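Local atomic coordinates of glutaredoxin (Methanosarcina mazei, PDB entry 3NZN), a protein that probably acts as a small thiol-disulfide oxidoreductase of the thioredoxin superfamily, passing electrons through a pair of redox-active cysteines. Residues G28-V33 against Y53-E58. Numbering follows the deposited sequence.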
ATOM      1  N   GLY A  28       1.858   7.488  -9.319  1.00  9.40           N
ATOM      2  CA  GLY A  28       0.427   7.421  -9.146  1.00  9.48           C
ATOM      3  C   GLY A  28      -0.056   6.009  -8.776  1.00  9.34           C
ATOM      4  O   GLY A  28       0.768   5.117  -8.541  1.00  9.97           O
ATOM      5  N   LEU A  29      -1.346   5.832  -8.779  1.00 10.14           N
ATOM      6  CA  LEU A  29      -1.977   4.522  -8.635  1.00 10.66           C
ATOM      7  C   LEU A  29      -2.816   4.276  -9.889  1.00 10.85           C
ATOM      8  O   LEU A  29      -3.368   5.221 -10.446  1.00 12.07           O
ATOM      9  CB  LEU A  29      -2.894   4.498  -7.399  1.00 11.28           C
ATOM     10  CG  LEU A  29      -2.261   4.833  -6.064  1.00 11.82           C
ATOM     11  CD1 LEU A  29      -3.238   4.884  -4.916  1.00 17.22           C
ATOM     12  CD2 LEU A  29      -1.052   3.975  -5.707  1.00 12.75           C
ATOM     13  N   SER A  30      -2.958   3.033 -10.296  1.00 11.27           N
ATOM     14  CA  SER A  30      -3.700   2.691 -11.443  1.00 12.97           C
ATOM     15  C   SER A  30      -5.202   3.040 -11.389  1.00 13.47           C
ATOM     16  O   SER A  30      -5.851   3.246 -12.364  1.00 17.93           O
ATOM     17  CB  SER A  30      -3.448   1.268 -11.844  1.00 15.57           C
ATOM     18  OG  SER A  30      -4.076   0.394 -10.893  1.00 16.70           O
ATOM     19  N   THR A  31      -5.706   3.043 -10.170  1.00 14.31           N
ATOM     20  CA  THR A  31      -7.069   3.423  -9.779  1.00 17.04           C
ATOM     21  C   THR A  31      -6.975   4.739  -9.055  1.00 18.57           C
ATOM     22  O   THR A  31      -6.623   4.738  -7.911  1.00 21.55           O
ATOM     23  CB  THR A  31      -7.570   2.440  -8.739  1.00 18.71           C
ATOM     24  OG1 THR A  31      -6.602   2.626  -7.668  1.00 26.23           O
ATOM     25  CG2 THR A  31      -7.579   1.103  -9.322  1.00 25.34           C
ATOM     26  N   CYS A  32      -6.898   5.857  -9.700  1.00 16.84           N
ATOM     27  CA  CYS A  32      -6.759   7.143  -9.039  1.00 14.34           C
ATOM     28  C   CYS A  32      -7.147   8.182 -10.117  1.00 13.98           C
ATOM     29  O   CYS A  32      -6.413   8.475 -11.042  1.00 13.48           O
ATOM     30  CB  CYS A  32      -5.341   7.382  -8.567  1.00 16.80           C
ATOM     31  SG  CYS A  32      -4.800   8.992  -8.093  1.00 18.28           S
ATOM     32  N   VAL A  33      -8.339   8.720  -9.972  1.00 13.47           N
ATOM     33  CA  VAL A  33      -8.892   9.725 -10.920  1.00 15.05           C
ATOM     34  C   VAL A  33      -8.023  10.924 -11.048  1.00 12.39           C
ATOM     35  O   VAL A  33      -7.855  11.441 -12.150  1.00 14.34           O
ATOM     36  CB  VAL A  33     -10.336  10.107 -10.413  1.00 17.43           C
ATOM     37  CG1 VAL A  33     -10.829  11.351 -11.022  1.00 23.22           C
ATOM     38  CG2 VAL A  33     -11.307   8.948 -10.607  1.00 22.86           C
ATOM     39  N   TYR A  53       2.805   3.356 -11.839  1.00  9.70           N
ATOM     40  CA  TYR A  53       1.666   2.981 -11.034  1.00  9.88           C
ATOM     41  C   TYR A  53       2.153   2.118  -9.852  1.00  9.32           C
ATOM     42  O   TYR A  53       2.524   0.909 -10.076  1.00 10.37           O
ATOM     43  CB  TYR A  53       0.658   2.207 -11.863  1.00 10.68           C
ATOM     44  CG  TYR A  53      -0.041   3.048 -12.916  1.00 11.17           C
ATOM     45  CD1 TYR A  53      -0.438   4.355 -12.654  1.00 12.14           C
ATOM     46  CD2 TYR A  53      -0.313   2.541 -14.151  1.00 13.48           C
ATOM     47  CE1 TYR A  53      -1.071   5.107 -13.627  1.00 14.77           C
ATOM     48  CE2 TYR A  53      -0.957   3.317 -15.154  1.00 16.49           C
ATOM     49  CZ  TYR A  53      -1.305   4.575 -14.858  1.00 16.80           C
ATOM     50  OH  TYR A  53      -1.903   5.358 -15.853  1.00 22.07           O
ATOM     51  N   VAL A  54       2.304   2.691  -8.746  1.00  9.98           N
ATOM     52  CA  VAL A  54       3.007   2.078  -7.626  1.00 11.43           C
ATOM     53  C   VAL A  54       2.182   0.769  -7.165  1.00 11.69           C
ATOM     54  O   VAL A  54       2.901  -0.205  -6.775  1.00 13.34           O
ATOM     55  CB  VAL A  54       3.145   3.024  -6.463  1.00 12.37           C
ATOM     56  CG1 VAL A  54       3.720   2.391  -5.249  1.00 14.89           C
ATOM     57  CG2 VAL A  54       4.096   4.234  -6.841  1.00 12.91           C
ATOM     58  N   ASP A  55       0.925   0.789  -7.297  1.00 12.54           N
ATOM     59  CA  ASP A  55       0.158  -0.396  -6.885  1.00 13.57           C
ATOM     60  C   ASP A  55       0.333  -1.518  -7.836  1.00 14.35           C
ATOM     61  O   ASP A  55      -0.089  -2.655  -7.488  1.00 18.95           O
ATOM     62  CB  ASP A  55      -1.285  -0.060  -6.838  1.00 14.55           C
ATOM     63  CG  ASP A  55      -1.841   0.375  -8.162  1.00 12.81           C
ATOM     64  OD1 ASP A  55      -1.296   1.308  -8.806  1.00 12.86           O
ATOM     65  OD2 ASP A  55      -2.902  -0.056  -8.577  1.00 21.03           O
ATOM     66  N   ARG A  56       0.956  -1.397  -8.997  1.00 12.08           N
ATOM     67  CA  ARG A  56       1.240  -2.447  -9.921  1.00 11.31           C
ATOM     68  C   ARG A  56       2.646  -2.970  -9.821  1.00 11.26           C
ATOM     69  O   ARG A  56       3.033  -3.816 -10.564  1.00 12.79           O
ATOM     70  CB  ARG A  56       0.869  -2.045 -11.351  1.00 12.07           C
ATOM     71  CG  ARG A  56      -0.604  -1.944 -11.491  1.00 18.47           C
ATOM     72  CD  ARG A  56      -1.056  -1.794 -12.841  1.00 17.19           C
ATOM     73  NE  ARG A  56      -2.509  -1.887 -12.943  1.00 17.55           N
ATOM     74  CZ  ARG A  56      -3.118  -1.391 -14.027  1.00 18.71           C
ATOM     75  NH1 ARG A  56      -2.391  -0.917 -14.998  1.00 19.19           N
ATOM     76  NH2 ARG A  56      -4.436  -1.421 -14.136  1.00 20.50           N
ATOM     77  N   LEU A  57       3.406  -2.433  -8.894  1.00 13.57           N
ATOM     78  CA  LEU A  57       4.776  -2.894  -8.699  1.00 15.22           C
ATOM     79  C   LEU A  57       4.812  -3.959  -7.628  1.00 16.25           C
ATOM     80  O   LEU A  57       3.978  -3.961  -6.746  1.00 19.17           O
ATOM     81  CB  LEU A  57       5.665  -1.723  -8.347  1.00 14.35           C
ATOM     82  CG  LEU A  57       5.799  -0.579  -9.342  1.00 16.06           C
ATOM     83  CD1 LEU A  57       6.580   0.532  -8.687  1.00 14.87           C
ATOM     84  CD2 LEU A  57       6.451  -1.048 -10.674  1.00 17.06           C
ATOM     85  N   GLU A  58       5.924  -4.685  -7.617  1.00 19.16           N
ATOM     86  CA  GLU A  58       6.197  -5.784  -6.780  1.00 20.54           C
ATOM     87  C   GLU A  58       7.581  -5.682  -6.179  1.00 18.48           C
ATOM     88  O   GLU A  58       8.446  -5.127  -6.798  1.00 20.22           O
ATOM     89  CB  GLU A  58       6.165  -7.065  -7.650  1.00 25.87           C
ATOM     90  CG  GLU A  58       4.766  -7.503  -8.063  1.00 31.10           C
ATOM     91  CD  GLU A  58       4.408  -7.194  -9.505  1.00 33.57           C
ATOM     92  OE1 GLU A  58       5.071  -7.682 -10.523  1.00 39.45           O
ATOM     93  OE2 GLU A  58       3.398  -6.493  -9.616  1.00 26.55           O
TER
HETATM   94  O   HOH W   1      -4.716   0.405  -5.967  1.00 32.98           O
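Ser-30 and Asp-55 hold the two loops together through paired hydrogen bonds. Asp-55 OD1 accepts Ser-30 N at 2.8 Å, 24° out of the carboxylate plane, while OD2 receives Ser-30 OG at 2.6 Å on its syn lone pair. Asp-55 CG sits between its own backbone N and carbonyl carbon (chi1 61°), which presents both oxygens to the one residue, and the two bonds fix the carboxylate's rotation. An alanine in place of Asp-55 would probably leave Ser-30 N and OG without these acceptors and the loop after Leu-29 freer to shift.

Packing is tight all round Ser-30: besides these bonds, its CA lies over one face of the Tyr-53 ring, offset toward the rim, 4.0 Å from the centroid and 19° off the normal, a CH-pi contact. Ser-30 CB lies 3.4 Å above the centre of the Arg-56 guanidinium plane, while Arg-56 NH1 bonds to Lys-10 O. Where the parallel pairing ends at Gly-28 and Tyr-53, Val-54 N, opening the 3-10 turn, donates to Gly-28 O at 2.9 Å. Toward Thr-31 the packing thins: this exposed residue barely touches the other segment, and a water that donates to Asp-55 OD2 reaches Thr-31 OG1 only weakly, at 3.4 Å.

Cys-32 occupies the N-cap of helix 33-45 and is disulfide-bonded to Cys-35, the CxxC arrangement of the thioredoxin fold, whose probable active-site loop is here tied to the 3-10 turn following strand 49-53.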